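Local coordinates for viral CASP8 and FADD-like apoptosis regulator (Molluscum contagiosum virus subtype 1, PDB 2BBR), which inhibits apoptosis triggered by host death receptors, interfering with caspase-8 recruitment and activation at the death-inducing signaling complex, and also suppresses host NF-kappa-B activation, at residues F30-A35 with T43-S48; E105-S110 with R162-L167; L64-R69 with L99-G104; P124-A129 with E144-V149. One frame throughout, in Å; residues are numbered along the deposited sequence.

Contact 1 (F30-A35 with T43-S48); sequences FLCHDA and TQALCS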
loop_
_atom_site.group_PDB
_atom_site.type_symbol
_atom_site.label_atom_id
_atom_site.label_comp_id
_atom_site.label_asym_id
_atom_site.label_seq_id
_atom_site.Cartn_x
_atom_site.Cartn_y
_atom_site.Cartn_z
ATOM N N PHE A 30 -3.454 5.050 -0.818
ATOM C CA PHE A 30 -3.012 4.399 0.411
ATOM C C PHE A 30 -1.483 4.306 0.427
ATOM O O PHE A 30 -0.842 4.591 1.440
ATOM C CB PHE A 30 -3.625 3.002 0.510
ATOM C CG PHE A 30 -3.094 2.184 1.652
ATOM C CD1 PHE A 30 -3.617 2.314 2.936
ATOM C CD2 PHE A 30 -2.063 1.279 1.442
ATOM C CE1 PHE A 30 -3.113 1.545 3.996
ATOM C CE2 PHE A 30 -1.559 0.515 2.488
ATOM C CZ PHE A 30 -2.083 0.646 3.767
ATOM N N LEU A 31 -0.897 3.916 -0.702
ATOM C CA LEU A 31 0.557 3.807 -0.790
ATOM C C LEU A 31 1.235 5.146 -0.507
ATOM O O LEU A 31 2.357 5.189 0.007
ATOM C CB LEU A 31 0.977 3.316 -2.180
ATOM C CG LEU A 31 0.722 1.848 -2.524
ATOM C CD1 LEU A 31 1.143 1.588 -3.962
ATOM C CD2 LEU A 31 1.494 0.942 -1.567
ATOM N N CYS A 32 0.544 6.233 -0.845
ATOM C CA CYS A 32 1.066 7.583 -0.649
ATOM C C CYS A 32 0.599 8.220 0.653
ATOM O O CYS A 32 0.820 9.409 0.870
ATOM C CB CYS A 32 0.625 8.490 -1.802
ATOM S SG CYS A 32 1.187 7.990 -3.434
ATOM N N HIS A 33 -0.027 7.433 1.523
ATOM C CA HIS A 33 -0.564 7.960 2.773
ATOM C C HIS A 33 0.402 8.750 3.656
ATOM O O HIS A 33 0.036 9.803 4.179
ATOM C CB HIS A 33 -1.179 6.824 3.591
ATOM C CG HIS A 33 -1.979 7.292 4.769
ATOM N ND1 HIS A 33 -3.206 7.905 4.642
ATOM C CD2 HIS A 33 -1.714 7.248 6.096
ATOM C CE1 HIS A 33 -3.663 8.222 5.842
ATOM N NE2 HIS A 33 -2.776 7.833 6.741
ATOM N N ASP A 34 1.620 8.251 3.831
ATOM C CA ASP A 34 2.602 8.931 4.673
ATOM C C ASP A 34 3.231 10.150 4.009
ATOM O O ASP A 34 3.427 11.184 4.650
ATOM C CB ASP A 34 3.718 7.970 5.073
ATOM C CG ASP A 34 3.197 6.715 5.731
ATOM O OD1 ASP A 34 2.446 6.833 6.722
ATOM O OD2 ASP A 34 3.540 5.614 5.256
ATOM N N ALA A 35 3.548 10.029 2.725
ATOM C CA ALA A 35 4.188 11.118 1.995
ATOM C C ALA A 35 3.241 12.225 1.542
ATOM O O ALA A 35 3.616 13.399 1.532
ATOM C CB ALA A 35 4.936 10.556 0.793
ATOM N N THR A 43 -4.244 12.625 -8.316
ATOM C CA THR A 43 -3.554 13.770 -8.896
ATOM C C THR A 43 -2.858 14.563 -7.796
ATOM O O THR A 43 -1.693 14.937 -7.934
ATOM C CB THR A 43 -4.538 14.695 -9.645
ATOM O OG1 THR A 43 -5.102 13.991 -10.759
ATOM C CG2 THR A 43 -3.826 15.942 -10.149
ATOM N N GLN A 44 -3.573 14.812 -6.702
ATOM C CA GLN A 44 -3.005 15.557 -5.582
ATOM C C GLN A 44 -1.799 14.827 -5.014
ATOM O O GLN A 44 -0.762 15.432 -4.752
ATOM C CB GLN A 44 -4.032 15.736 -4.466
ATOM C CG GLN A 44 -5.230 16.584 -4.828
ATOM C CD GLN A 44 -6.133 16.823 -3.637
ATOM O OE1 GLN A 44 -6.507 15.885 -2.930
ATOM N NE2 GLN A 44 -6.492 18.081 -3.407
ATOM N N ALA A 45 -1.943 13.520 -4.818
ATOM C CA ALA A 45 -0.861 12.714 -4.273
ATOM C C ALA A 45 0.392 12.807 -5.139
ATOM O O ALA A 45 1.490 13.011 -4.626
ATOM C CB ALA A 45 -1.307 11.264 -4.143
ATOM N N LEU A 46 0.228 12.665 -6.451
ATOM C CA LEU A 46 1.363 12.741 -7.364
ATOM C C LEU A 46 2.017 14.116 -7.321
ATOM O O LEU A 46 3.243 14.228 -7.334
ATOM C CB LEU A 46 0.924 12.424 -8.797
ATOM C CG LEU A 46 0.420 11.002 -9.052
ATOM C CD1 LEU A 46 0.111 10.835 -10.530
ATOM C CD2 LEU A 46 1.472 9.993 -8.617
ATOM N N CYS A 47 1.201 15.162 -7.275
ATOM C CA CYS A 47 1.729 16.519 -7.218
ATOM C C CYS A 47 2.541 16.687 -5.940
ATOM O O CYS A 47 3.613 17.288 -5.948
ATOM C CB CYS A 47 0.589 17.539 -7.256
ATOM S SG CYS A 47 -0.348 17.556 -8.810
ATOM N N SER A 48 2.026 16.148 -4.841
ATOM C CA SER A 48 2.719 16.236 -3.567
ATOM C C SER A 48 4.060 15.508 -3.642
ATOM O O SER A 48 5.073 16.006 -3.153
ATOM C CB SER A 48 1.865 15.632 -2.454
ATOM O OG SER A 48 2.519 15.765 -1.207
#
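C32 and A45 mark the closest backbone approach, with 6.6 Å between the CA atom of C32 and the CA atom of A45; A35 and S48 follow with their CA atoms 7.7 Å apart. C32 is the first residue to leave helical geometry at the end of helix 22-31, and H33 N bonds back to F30 O across the last turn. A45 and S48 lie on one flank of helix 42-51, a turn apart. The packing of C32 on A45 is slight and apolar: CB of C32 meets the A45 methyl CB at 4.1 Å, and both point into the gap. C32 SG lies anti to its carbonyl carbon (chi1 -61°), which carries the sulfur alongside that same methyl, 4.2 Å from A45 CB. Three residues on, S48 OG comes no nearer than 3.8 Å to A35 O, too far for a hydrogen bond, but bonds weakly with Q52 OE1. Both segments belong to the first death effector domain, a helical bundle. L46 packs on L13 and L17 of helix 10-17, while F30 and H33 pack on helices 95-104 and 136-145, and D34 forms a salt bridge with R97 of helix 95-104.

Contact 2 (E105-S110 with R162-L167); sequences EELDSS and RTLRRL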
loop_
_atom_site.group_PDB
_atom_site.type_symbol
_atom_site.label_atom_id
_atom_site.label_comp_id
_atom_site.label_asym_id
_atom_site.label_seq_id
_atom_site.Cartn_x
_atom_site.Cartn_y
_atom_site.Cartn_z
ATOM N N GLU A 105 -5.444 -7.686 -1.721
ATOM C CA GLU A 105 -5.823 -8.279 -2.999
ATOM C C GLU A 105 -5.928 -9.804 -2.940
ATOM O O GLU A 105 -6.386 -10.432 -3.897
ATOM C CB GLU A 105 -4.832 -7.864 -4.090
ATOM C CG GLU A 105 -4.814 -6.367 -4.368
ATOM C CD GLU A 105 -6.189 -5.819 -4.704
ATOM O OE1 GLU A 105 -6.716 -5.005 -3.918
ATOM O OE2 GLU A 105 -6.744 -6.207 -5.755
ATOM N N GLU A 106 -5.509 -10.399 -1.825
ATOM C CA GLU A 106 -5.574 -11.852 -1.649
ATOM C C GLU A 106 -6.798 -12.251 -0.835
ATOM O O GLU A 106 -7.003 -13.428 -0.526
ATOM C CB GLU A 106 -4.319 -12.363 -0.941
ATOM C CG GLU A 106 -3.041 -12.196 -1.741
ATOM C CD GLU A 106 -3.032 -13.018 -3.017
ATOM O OE1 GLU A 106 -2.104 -12.834 -3.832
ATOM O OE2 GLU A 106 -3.947 -13.851 -3.207
ATOM N N LEU A 107 -7.602 -11.260 -0.476
ATOM C CA LEU A 107 -8.809 -11.499 0.303
ATOM C C LEU A 107 -10.045 -11.326 -0.569
ATOM O O LEU A 107 -10.078 -10.461 -1.443
ATOM C CB LEU A 107 -8.882 -10.509 1.468
ATOM C CG LEU A 107 -7.787 -10.598 2.532
ATOM C CD1 LEU A 107 -7.750 -9.308 3.338
ATOM C CD2 LEU A 107 -8.034 -11.792 3.433
ATOM N N ASP A 108 -11.055 -12.159 -0.342
ATOM C CA ASP A 108 -12.295 -12.032 -1.091
ATOM C C ASP A 108 -13.234 -11.181 -0.239
ATOM O O ASP A 108 -12.910 -10.843 0.901
ATOM C CB ASP A 108 -12.910 -13.406 -1.397
ATOM C CG ASP A 108 -13.150 -14.237 -0.155
ATOM O OD1 ASP A 108 -13.820 -13.747 0.773
ATOM O OD2 ASP A 108 -12.675 -15.393 -0.111
ATOM N N SER A 109 -14.388 -10.822 -0.788
ATOM C CA SER A 109 -15.335 -9.979 -0.065
ATOM C C SER A 109 -15.845 -10.551 1.250
ATOM O O SER A 109 -16.072 -9.805 2.199
ATOM C CB SER A 109 -16.522 -9.630 -0.964
ATOM O OG SER A 109 -16.097 -8.898 -2.099
ATOM N N SER A 110 -16.037 -11.864 1.309
ATOM C CA SER A 110 -16.518 -12.498 2.533
ATOM C C SER A 110 -15.459 -12.417 3.627
ATOM O O SER A 110 -15.769 -12.159 4.789
ATOM C CB SER A 110 -16.872 -13.963 2.272
ATOM O OG SER A 110 -17.352 -14.582 3.452
ATOM N N ARG A 162 -5.375 -14.760 11.427
ATOM C CA ARG A 162 -5.268 -16.101 11.990
ATOM C C ARG A 162 -6.666 -16.608 12.357
ATOM O O ARG A 162 -7.007 -17.760 12.099
ATOM C CB ARG A 162 -4.377 -16.099 13.235
ATOM C CG ARG A 162 -4.097 -17.497 13.771
ATOM C CD ARG A 162 -3.269 -17.486 15.053
ATOM N NE ARG A 162 -1.971 -16.843 14.874
ATOM C CZ ARG A 162 -1.662 -15.633 15.330
ATOM N NH1 ARG A 162 -2.559 -14.924 16.000
ATOM N NH2 ARG A 162 -0.454 -15.131 15.113
ATOM N N THR A 163 -7.478 -15.734 12.944
ATOM C CA THR A 163 -8.839 -16.091 13.332
ATOM C C THR A 163 -9.636 -16.504 12.099
ATOM O O THR A 163 -10.479 -17.402 12.157
ATOM C CB THR A 163 -9.543 -14.901 14.009
ATOM O OG1 THR A 163 -8.809 -14.517 15.177
ATOM C CG2 THR A 163 -10.969 -15.278 14.403
ATOM N N LEU A 164 -9.359 -15.836 10.986
ATOM C CA LEU A 164 -10.020 -16.101 9.714
ATOM C C LEU A 164 -9.519 -17.417 9.118
ATOM O O LEU A 164 -10.076 -17.925 8.140
ATOM C CB LEU A 164 -9.726 -14.951 8.745
ATOM C CG LEU A 164 -10.344 -14.983 7.349
ATOM C CD1 LEU A 164 -11.860 -14.904 7.458
ATOM C CD2 LEU A 164 -9.801 -13.817 6.527
ATOM N N ARG A 165 -8.465 -17.954 9.726
ATOM C CA ARG A 165 -7.813 -19.189 9.303
ATOM C C ARG A 165 -6.920 -19.002 8.081
ATOM O O ARG A 165 -6.506 -19.974 7.452
ATOM C CB ARG A 165 -8.835 -20.308 9.067
ATOM C CG ARG A 165 -9.420 -20.842 10.368
ATOM C CD ARG A 165 -10.179 -22.145 10.176
ATOM N NE ARG A 165 -11.626 -21.963 10.267
ATOM C CZ ARG A 165 -12.354 -21.279 9.391
ATOM N NH1 ARG A 165 -11.777 -20.704 8.344
ATOM N NH2 ARG A 165 -13.664 -21.169 9.563
ATOM N N ARG A 166 -6.621 -17.747 7.752
ATOM C CA ARG A 166 -5.723 -17.454 6.643
ATOM C C ARG A 166 -4.325 -17.351 7.246
ATOM O O ARG A 166 -3.728 -16.271 7.331
ATOM C CB ARG A 166 -6.105 -16.146 5.940
ATOM C CG ARG A 166 -7.337 -16.260 5.042
ATOM C CD ARG A 166 -7.148 -17.331 3.972
ATOM N NE ARG A 166 -6.040 -17.039 3.066
ATOM C CZ ARG A 166 -6.140 -16.290 1.973
ATOM N NH1 ARG A 166 -7.305 -15.750 1.641
ATOM N NH2 ARG A 166 -5.072 -16.082 1.212
ATOM N N LEU A 167 -3.817 -18.500 7.682
ATOM C CA LEU A 167 -2.502 -18.572 8.298
ATOM C C LEU A 167 -1.393 -18.140 7.346
ATOM O O LEU A 167 -0.318 -17.730 7.789
ATOM C CB LEU A 167 -2.244 -19.991 8.819
ATOM C CG LEU A 167 -2.959 -20.363 10.124
ATOM C CD1 LEU A 167 -4.459 -20.162 9.993
ATOM C CD2 LEU A 167 -2.644 -21.805 10.476
HETATM O O HOH W 1 -5.290 -15.398 -1.612
#
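L107 and R166 bring the two backbones nearest, their CA atoms 9.2 Å apart, where the turn leading into helix 109-122 passes the link between helices 155-163 and 167-187. R166 reaches across this gap with a folded side chain, bent at chi2 (-58°) and again at chi3 (-62°), which delivers the guanidinium to the backbone carbonyl of E106. Its NH1 donates to E106 O over 3.2 Å with an N-H...O angle of 157°; the oxygen sits at the edge of the guanidinium, near its plane, while the donor is tilted out of the carbonyl plane. One water doubles the link: it accepts from R166 NH2 at 2.9 Å and donates both to E106 O (2.8 Å) and to E106 OE2 (2.6 Å). The E106 carboxylate thus meets the arginine through water, with OE2 and NH2 5.1 Å apart.

R166 opens the R-x-D-L sequence of the second death effector domain. E111, its strongest polar partner, and D168 complete the charge triad known in this family: E111 OE2 pairs with NH1 and D168 OD2 with NH2. Together these carboxylates, the E106 carbonyl and the water fix the rotation of the guanidinium, and the carboxylates probably favour its positive charge. D108 is the N-cap of helix 109-122, its OD1 accepting from E111 N, the backbone of the triad glutamate. Beside the polar group, L107 CD2 touches L164 CD2 at 4.1 Å, the two leucines meeting at a slant. L107 rests further on L115 and L169, and L164 on A114.

Contact 3 (L64-R69 with L99-G104); sequences LYVLQR and LMVCVG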
loop_
_atom_site.group_PDB
_atom_site.type_symbol
_atom_site.label_atom_id
_atom_site.label_comp_id
_atom_site.label_asym_id
_atom_site.label_seq_id
_atom_site.Cartn_x
_atom_site.Cartn_y
_atom_site.Cartn_z
ATOM N N LEU A 64 3.087 0.567 -10.094
ATOM C CA LEU A 64 2.459 -0.258 -11.123
ATOM C C LEU A 64 2.635 -1.748 -10.838
ATOM O O LEU A 64 1.729 -2.543 -11.081
ATOM C CB LEU A 64 3.017 0.095 -12.506
ATOM C CG LEU A 64 2.694 1.514 -12.992
ATOM C CD1 LEU A 64 3.381 1.767 -14.326
ATOM C CD2 LEU A 64 1.185 1.688 -13.116
ATOM N N TYR A 65 3.799 -2.126 -10.325
ATOM C CA TYR A 65 4.043 -3.526 -10.004
ATOM C C TYR A 65 3.081 -3.998 -8.913
ATOM O O TYR A 65 2.464 -5.057 -9.027
ATOM C CB TYR A 65 5.478 -3.721 -9.526
ATOM C CG TYR A 65 5.810 -5.166 -9.237
ATOM C CD1 TYR A 65 6.264 -6.011 -10.247
ATOM C CD2 TYR A 65 5.626 -5.703 -7.961
ATOM C CE1 TYR A 65 6.526 -7.356 -9.996
ATOM C CE2 TYR A 65 5.884 -7.048 -7.702
ATOM C CZ TYR A 65 6.334 -7.865 -8.727
ATOM O OH TYR A 65 6.583 -9.198 -8.481
ATOM N N VAL A 66 2.957 -3.204 -7.854
ATOM C CA VAL A 66 2.068 -3.554 -6.756
ATOM C C VAL A 66 0.624 -3.684 -7.244
ATOM O O VAL A 66 -0.127 -4.520 -6.746
ATOM C CB VAL A 66 2.158 -2.502 -5.620
ATOM C CG1 VAL A 66 1.100 -2.774 -4.560
ATOM C CG2 VAL A 66 3.546 -2.541 -4.992
ATOM N N LEU A 67 0.246 -2.864 -8.221
ATOM C CA LEU A 67 -1.104 -2.901 -8.788
ATOM C C LEU A 67 -1.223 -4.018 -9.820
ATOM O O LEU A 67 -2.298 -4.250 -10.379
ATOM C CB LEU A 67 -1.446 -1.568 -9.462
ATOM C CG LEU A 67 -1.617 -0.313 -8.603
ATOM C CD1 LEU A 67 -1.908 0.880 -9.501
ATOM C CD2 LEU A 67 -2.748 -0.517 -7.613
ATOM N N GLN A 68 -0.111 -4.694 -10.077
ATOM C CA GLN A 68 -0.072 -5.790 -11.035
ATOM C C GLN A 68 -0.426 -5.335 -12.446
ATOM O O GLN A 68 -1.011 -6.091 -13.222
ATOM C CB GLN A 68 -1.017 -6.909 -10.588
ATOM C CG GLN A 68 -0.609 -7.559 -9.275
ATOM C CD GLN A 68 0.697 -8.322 -9.385
ATOM O OE1 GLN A 68 0.774 -9.344 -10.067
ATOM N NE2 GLN A 68 1.735 -7.825 -8.718
ATOM N N ARG A 69 -0.071 -4.096 -12.776
ATOM C CA ARG A 69 -0.339 -3.562 -14.103
ATOM C C ARG A 69 0.902 -3.719 -14.975
ATOM O O ARG A 69 1.580 -2.751 -15.321
ATOM C CB ARG A 69 -0.773 -2.095 -14.012
ATOM C CG ARG A 69 -2.134 -1.901 -13.336
ATOM C CD ARG A 69 -3.241 -2.648 -14.074
ATOM N NE ARG A 69 -3.390 -2.174 -15.447
ATOM C CZ ARG A 69 -4.165 -1.159 -15.818
ATOM N NH1 ARG A 69 -4.879 -0.497 -14.919
ATOM N NH2 ARG A 69 -4.216 -0.798 -17.093
ATOM N N LEU A 99 2.917 -4.227 1.343
ATOM C CA LEU A 99 2.421 -5.503 1.844
ATOM C C LEU A 99 0.925 -5.448 2.119
ATOM O O LEU A 99 0.191 -6.375 1.781
ATOM C CB LEU A 99 3.157 -5.901 3.124
ATOM C CG LEU A 99 2.670 -7.175 3.827
ATOM C CD1 LEU A 99 2.712 -8.360 2.873
ATOM C CD2 LEU A 99 3.542 -7.447 5.040
ATOM N N MET A 100 0.469 -4.364 2.737
ATOM C CA MET A 100 -0.952 -4.241 3.033
ATOM C C MET A 100 -1.788 -4.257 1.754
ATOM O O MET A 100 -2.858 -4.869 1.711
ATOM C CB MET A 100 -1.229 -2.972 3.840
ATOM C CG MET A 100 -0.661 -3.005 5.257
ATOM S SD MET A 100 -1.224 -4.414 6.258
ATOM C CE MET A 100 0.279 -5.365 6.327
ATOM N N VAL A 101 -1.319 -3.583 0.710
ATOM C CA VAL A 101 -2.062 -3.585 -0.545
ATOM C C VAL A 101 -2.139 -5.005 -1.094
ATOM O O VAL A 101 -3.210 -5.471 -1.494
ATOM C CB VAL A 101 -1.400 -2.681 -1.609
ATOM C CG1 VAL A 101 -2.049 -2.919 -2.969
ATOM C CG2 VAL A 101 -1.546 -1.215 -1.209
ATOM N N CYS A 102 -1.008 -5.698 -1.105
ATOM C CA CYS A 102 -0.979 -7.051 -1.635
ATOM C C CYS A 102 -1.847 -8.026 -0.853
ATOM O O CYS A 102 -2.529 -8.860 -1.448
ATOM C CB CYS A 102 0.462 -7.542 -1.716
ATOM S SG CYS A 102 1.403 -6.645 -2.977
ATOM N N VAL A 103 -1.830 -7.928 0.471
ATOM C CA VAL A 103 -2.655 -8.804 1.291
ATOM C C VAL A 103 -4.126 -8.526 0.992
ATOM O O VAL A 103 -4.933 -9.453 0.881
ATOM C CB VAL A 103 -2.361 -8.588 2.792
ATOM C CG1 VAL A 103 -3.411 -9.281 3.650
ATOM C CG2 VAL A 103 -0.984 -9.130 3.119
ATOM N N GLY A 104 -4.471 -7.251 0.838
ATOM C CA GLY A 104 -5.847 -6.903 0.542
ATOM C C GLY A 104 -6.337 -7.534 -0.749
ATOM O O GLY A 104 -7.512 -7.876 -0.869
#
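V66 against V101 is a buried apolar contact at the interface between the two death effector domains: the C-terminal turn of helix 57-66, in the first, meets helix 95-104 of the second. No hydrogen bond crosses it. The backbones approach to 6.9 Å between V66 CA and C102 CA, and one methyl of V66 does all the touching. That methyl, CG1, lies 3.5 Å from V101 CG1, a tight fit for two methyls, and 3.9 Å from V101 CB. In both valines CG1 stands anti to the backbone N (chi1 173° in V66, 169° in V101), the position that carries it off its own helix and against the other, and the two side chains cross at about a right angle. C102 flanks the same V66 methyl with its sulfur, SG lying 4.2 Å from V66 CG1.

Just beyond V66 the helix stops in a Schellman motif. Q68 takes positive phi; Q68 N bonds back to Y65 O, and R69 N to L64 O at 2.9 Å. The amide of Q68 folds over the same turn, NE2 giving Y65 O a weak, strongly bent second bond. R69 then starts the R-x-D-L sequence of the first domain, with salt bridges to E24 and D71.

Around the valine pair, V101 also packs on F30 of helix 22-31. L67 turns to L27 and L28 of that helix, and L64 lies on helix 70-77. L99 and V103 pack on helix 167-187, and M100 reaches both that helix and F30.

Contact 4 (P124-A129 with E144-V149); sequences PSLSTA and ENVGLV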
loop_
_atom_site.group_PDB
_atom_site.type_symbol
_atom_site.label_atom_id
_atom_site.label_comp_id
_atom_site.label_asym_id
_atom_site.label_seq_id
_atom_site.Cartn_x
_atom_site.Cartn_y
_atom_site.Cartn_z
ATOM N N PRO A 124 -15.398 -1.206 19.075
ATOM C CA PRO A 124 -16.673 -0.748 18.514
ATOM C C PRO A 124 -16.648 0.660 17.920
ATOM O O PRO A 124 -17.501 1.006 17.101
ATOM C CB PRO A 124 -17.633 -0.870 19.697
ATOM C CG PRO A 124 -16.741 -0.660 20.878
ATOM C CD PRO A 124 -15.536 -1.488 20.515
ATOM N N SER A 125 -15.672 1.467 18.324
ATOM C CA SER A 125 -15.556 2.833 17.814
ATOM C C SER A 125 -15.278 2.848 16.310
ATOM O O SER A 125 -15.559 3.832 15.625
ATOM C CB SER A 125 -14.431 3.578 18.539
ATOM O OG SER A 125 -14.642 3.597 19.940
ATOM N N LEU A 126 -14.734 1.747 15.803
ATOM C CA LEU A 126 -14.398 1.628 14.388
ATOM C C LEU A 126 -15.609 1.503 13.472
ATOM O O LEU A 126 -15.496 1.676 12.261
ATOM C CB LEU A 126 -13.477 0.426 14.176
ATOM C CG LEU A 126 -12.089 0.547 14.807
ATOM C CD1 LEU A 126 -11.335 -0.756 14.641
ATOM C CD2 LEU A 126 -11.335 1.697 14.160
ATOM N N SER A 127 -16.768 1.207 14.046
ATOM C CA SER A 127 -17.977 1.051 13.250
ATOM C C SER A 127 -18.290 2.282 12.403
ATOM O O SER A 127 -18.801 2.162 11.290
ATOM C CB SER A 127 -19.169 0.728 14.154
ATOM O OG SER A 127 -19.425 1.789 15.054
ATOM N N THR A 128 -17.979 3.464 12.925
ATOM C CA THR A 128 -18.248 4.704 12.201
ATOM C C THR A 128 -17.230 4.988 11.102
ATOM O O THR A 128 -17.424 5.889 10.285
ATOM C CB THR A 128 -18.280 5.917 13.154
ATOM O OG1 THR A 128 -17.009 6.050 13.804
ATOM C CG2 THR A 128 -19.370 5.743 14.200
ATOM N N ALA A 129 -16.145 4.219 11.079
ATOM C CA ALA A 129 -15.105 4.405 10.075
ATOM C C ALA A 129 -15.137 3.291 9.039
ATOM O O ALA A 129 -14.377 3.310 8.071
ATOM C CB ALA A 129 -13.737 4.449 10.745
ATOM N N GLU A 144 -5.118 1.942 11.950
ATOM C CA GLU A 144 -3.987 2.827 12.211
ATOM C C GLU A 144 -4.441 4.072 12.956
ATOM O O GLU A 144 -3.780 4.537 13.884
ATOM C CB GLU A 144 -3.359 3.312 10.903
ATOM C CG GLU A 144 -2.372 2.392 10.232
ATOM C CD GLU A 144 -1.765 3.039 8.998
ATOM O OE1 GLU A 144 -1.431 4.246 9.061
ATOM O OE2 GLU A 144 -1.622 2.343 7.976
ATOM N N ASN A 145 -5.573 4.618 12.532
ATOM C CA ASN A 145 -6.072 5.850 13.114
ATOM C C ASN A 145 -6.452 5.794 14.583
ATOM O O ASN A 145 -6.511 6.839 15.237
ATOM C CB ASN A 145 -7.217 6.404 12.258
ATOM C CG ASN A 145 -6.735 6.881 10.897
ATOM O OD1 ASN A 145 -5.545 7.144 10.714
ATOM N ND2 ASN A 145 -7.653 7.008 9.943
ATOM N N VAL A 146 -6.698 4.597 15.107
ATOM C CA VAL A 146 -7.015 4.455 16.526
ATOM C C VAL A 146 -5.840 3.814 17.269
ATOM O O VAL A 146 -5.942 3.495 18.454
ATOM C CB VAL A 146 -8.299 3.619 16.767
ATOM C CG1 VAL A 146 -9.493 4.309 16.128
ATOM C CG2 VAL A 146 -8.129 2.214 16.224
ATOM N N GLY A 147 -4.727 3.627 16.564
ATOM C CA GLY A 147 -3.537 3.067 17.182
ATOM C C GLY A 147 -3.435 1.562 17.325
ATOM O O GLY A 147 -2.570 1.080 18.060
ATOM N N LEU A 148 -4.289 0.808 16.641
ATOM C CA LEU A 148 -4.229 -0.648 16.741
ATOM C C LEU A 148 -3.108 -1.263 15.906
ATOM O O LEU A 148 -2.608 -2.344 16.235
ATOM C CB LEU A 148 -5.577 -1.269 16.373
ATOM C CG LEU A 148 -6.600 -1.201 17.514
ATOM C CD1 LEU A 148 -7.975 -1.598 17.014
ATOM C CD2 LEU A 148 -6.162 -2.115 18.653
ATOM N N VAL A 149 -2.729 -0.590 14.823
ATOM C CA VAL A 149 -1.631 -1.049 13.979
ATOM C C VAL A 149 -0.819 0.161 13.536
ATOM O O VAL A 149 -1.296 1.296 13.579
ATOM C CB VAL A 149 -2.107 -1.803 12.706
ATOM C CG1 VAL A 149 -2.962 -2.995 13.086
ATOM C CG2 VAL A 149 -2.860 -0.867 11.793
#
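L126 packs against V146 and L148 where, in the second death effector domain, the loop after helix 109-122 runs past the Schellman end of helix 136-145. The first segment opens with a 3-10 turn, 124-126. P124 contributes a carbonyl that takes two bonds from one residue: S127 N at 3.1 Å and S127 OG at 2.9 Å, the hydroxyl arriving almost head-on, with a C=O...OG angle of 177°. S127 is thereby held against the turn. S125 stays near the surface, its N bonded to N123 OD1. L126 follows, its CA 8.2 Å from that of V146, and is the residue of this segment that reaches across; it is buried, and also lies on L143 of helix 136-145. Its CG is anti to the carbonyl carbon (chi1 -66°), which extends the two methyls toward the helix end. At the end of the segment A129 N bonds to L126 O at 2.9 Å.

In the second segment, G147 takes the positive phi of the C' position. Its N returns to E144 O, and L148 N to L143 O, and this reversal brings both V146 and L148 against L126. L126 CD2 sits in the fork of V146, equally 3.8 Å from V146 CG1 and V146 CG2. The other branch, L126 CD1, meets L148 obliquely, methyl to methyl, with 4.2 Å between L126 CD1 and L148 CD1.

Contact 3 is the most central of the four and joins the domain of contact 1 to that of contacts 2 and 4. Contacts 1 and 3 touch directly: F30 CD2 and L31 CD2 each lie 3.7 Å from V101 CG2. Contact 1 also brushes contact 4, H33 CD2 standing 4.2 Å from E144 OE1, and R97 pairs with both D34 and E144. Contact 2 adjoins contact 3 in sequence but touches it nowhere else; its centre is about 28 Å from that of contact 1. R69 and R166 hold equivalent R-x-D-L places in contacts 3 and 2. A bound azide, probably from the crystallisation liquor, lies near L88, R95 and K98, about 6 Å from the V66 side chain.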